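Local coordinates for protein cyanophycinase-like exopeptidase (actinobacterium SCGC AAA027-L06, PDB 6NQC) that is probably a serine peptidase of family S51, related to cyanophycinases, that hydrolyses peptide bonds as an exopeptidase, at residues A[182-187]-A[213-218]. Numbering follows the deposited sequence.
Sequences ENVRVI and ILIGID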
loop_
_atom_site.group_PDB
_atom_site.type_symbol
_atom_site.label_atom_id
_atom_site.label_comp_id
_atom_site.label_asym_id
_atom_site.label_seq_id
_atom_site.Cartn_x
_atom_site.Cartn_y
_atom_site.Cartn_z
ATOM N N GLU A 182 -8.200 7.993 -6.065
ATOM C CA GLU A 182 -9.171 7.923 -7.149
ATOM C C GLU A 182 -8.551 8.242 -8.499
ATOM O O GLU A 182 -9.014 7.724 -9.535
ATOM C CB GLU A 182 -10.348 8.867 -6.865
ATOM C CG GLU A 182 -11.589 8.153 -6.304
ATOM C CD GLU A 182 -12.687 9.113 -5.828
ATOM O OE1 GLU A 182 -12.865 10.192 -6.453
ATOM O OE2 GLU A 182 -13.372 8.777 -4.824
ATOM N N ASN A 183 -7.541 9.113 -8.525
ATOM C CA ASN A 183 -7.015 9.608 -9.797
ATOM C C ASN A 183 -5.556 9.252 -10.028
ATOM O O ASN A 183 -4.937 9.788 -10.952
ATOM C CB ASN A 183 -7.201 11.125 -9.887
ATOM C CG ASN A 183 -6.345 11.881 -8.914
ATOM O OD1 ASN A 183 -6.111 11.438 -7.793
ATOM N ND2 ASN A 183 -5.876 13.047 -9.337
ATOM N N VAL A 184 -4.996 8.354 -9.233
ATOM C CA VAL A 184 -3.597 7.987 -9.354
ATOM C C VAL A 184 -3.511 6.464 -9.381
ATOM O O VAL A 184 -4.248 5.775 -8.668
ATOM C CB VAL A 184 -2.756 8.570 -8.201
ATOM C CG1 VAL A 184 -1.334 8.108 -8.378
ATOM C CG2 VAL A 184 -2.877 10.075 -8.174
ATOM N N ARG A 185 -2.638 5.952 -10.224
ATOM C CA ARG A 185 -2.256 4.544 -10.229
ATOM C C ARG A 185 -0.737 4.425 -10.232
ATOM O O ARG A 185 -0.034 5.242 -10.835
ATOM C CB ARG A 185 -2.840 3.840 -11.432
ATOM C CG ARG A 185 -2.390 2.386 -11.571
ATOM C CD ARG A 185 -3.225 1.709 -12.680
ATOM N NE ARG A 185 -2.862 2.059 -14.054
ATOM C CZ ARG A 185 -1.880 1.509 -14.767
ATOM N NH1 ARG A 185 -1.057 0.605 -14.242
ATOM N NH2 ARG A 185 -1.688 1.918 -16.001
ATOM N N VAL A 186 -0.247 3.350 -9.612
ATOM C CA VAL A 186 1.165 3.138 -9.338
ATOM C C VAL A 186 1.669 1.903 -10.079
ATOM O O VAL A 186 1.080 0.816 -9.983
ATOM C CB VAL A 186 1.417 2.937 -7.823
ATOM C CG1 VAL A 186 2.839 2.396 -7.562
ATOM C CG2 VAL A 186 1.114 4.212 -7.080
ATOM N N ILE A 187 2.822 2.047 -10.724
ATOM C CA ILE A 187 3.626 0.930 -11.184
ATOM C C ILE A 187 4.802 0.785 -10.206
ATOM O O ILE A 187 5.645 1.693 -10.152
ATOM C CB ILE A 187 4.117 1.137 -12.619
ATOM C CG1 ILE A 187 2.901 1.280 -13.527
ATOM C CG2 ILE A 187 4.943 -0.049 -13.034
ATOM C CD1 ILE A 187 3.205 1.778 -14.924
ATOM N N ILE A 213 -3.820 9.977 -13.626
ATOM C CA ILE A 213 -2.402 10.166 -13.378
ATOM C C ILE A 213 -1.765 8.805 -13.119
ATOM O O ILE A 213 -2.275 7.990 -12.319
ATOM C CB ILE A 213 -2.143 11.120 -12.193
ATOM C CG1 ILE A 213 -2.653 12.512 -12.505
ATOM C CG2 ILE A 213 -0.629 11.084 -11.824
ATOM C CD1 ILE A 213 -2.708 13.407 -11.314
ATOM N N LEU A 214 -0.666 8.551 -13.807
ATOM C CA LEU A 214 0.065 7.296 -13.716
ATOM C C LEU A 214 1.469 7.612 -13.247
ATOM O O LEU A 214 2.159 8.451 -13.856
ATOM C CB LEU A 214 0.125 6.582 -15.068
ATOM C CG LEU A 214 0.915 5.287 -15.108
ATOM C CD1 LEU A 214 0.193 4.232 -14.219
ATOM C CD2 LEU A 214 1.086 4.741 -16.512
ATOM N N ILE A 215 1.921 6.905 -12.207
ATOM C CA ILE A 215 3.258 7.152 -11.684
ATOM C C ILE A 215 3.979 5.836 -11.541
ATOM O O ILE A 215 3.365 4.774 -11.334
ATOM C CB ILE A 215 3.256 7.882 -10.318
ATOM C CG1 ILE A 215 2.656 7.020 -9.207
ATOM C CG2 ILE A 215 2.466 9.157 -10.473
ATOM C CD1 ILE A 215 2.779 7.644 -7.806
ATOM N N GLY A 216 5.299 5.911 -11.600
ATOM C CA GLY A 216 6.153 4.781 -11.298
ATOM C C GLY A 216 6.953 5.069 -10.044
ATOM O O GLY A 216 7.414 6.195 -9.836
ATOM N N ILE A 217 7.116 4.046 -9.215
ATOM C CA ILE A 217 7.897 4.144 -7.981
ATOM C C ILE A 217 8.979 3.078 -8.057
ATOM O O ILE A 217 8.676 1.885 -8.180
ATOM C CB ILE A 217 7.020 3.971 -6.735
ATOM C CG1 ILE A 217 5.913 5.051 -6.740
ATOM C CG2 ILE A 217 7.868 4.100 -5.459
ATOM C CD1 ILE A 217 4.930 4.919 -5.551
ATOM N N ASP A 218 10.238 3.521 -8.019
ATOM C CA ASP A 218 11.374 2.617 -8.024
ATOM C C ASP A 218 11.412 1.740 -6.766
ATOM O O ASP A 218 10.781 2.027 -5.737
ATOM C CB ASP A 218 12.708 3.381 -8.072
ATOM C CG ASP A 218 13.006 3.978 -9.432
ATOM O OD1 ASP A 218 12.345 3.579 -10.395
ATOM O OD2 ASP A 218 13.883 4.852 -9.526
#
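Leu-214 CD1 covers one face of the Arg-185 guanidinium, 3.4 Å above its plane and over its centre, with CZ 3.5 Å away from this methyl. The two side chains run side by side, CG anti to the backbone N in both, and the bend of the arginine at chi3, 76°, lays the planar group over the methyl. NE forms a salt bridge with Asp-211 and NH2 donates a hydrogen bond to Leu-205 O, which fixes the group's rotation. Were an alanine here instead of Arg-185, Asp-211 would probably lose its charge partner, Leu-205 O its donor and the Leu-214 methyl its flat cover. Ile-187 CD1 packs against the same methyl at 3.9 Å. On the other sheet face the two methyls of Val-186 divide between two isoleucines, CG2 3.8 Å from Ile-215 CG1 and CG1 3.8 Å from Ile-217 CD1; Leu-28 also touches Val-186 and Ile-217. Five backbone hydrogen bonds join the strands, from Ile-213 N to Asn-183 O (2.9 Å) through Ile-217 N to Ile-187 O (2.9 Å). The strands run parallel, their directions 29° apart, pairing Val-184 with Ile-213 through Ile-187 with Gly-216. With helix 199-205 between them, they form a beta-alpha-beta unit at one edge of a mixed four-stranded sheet.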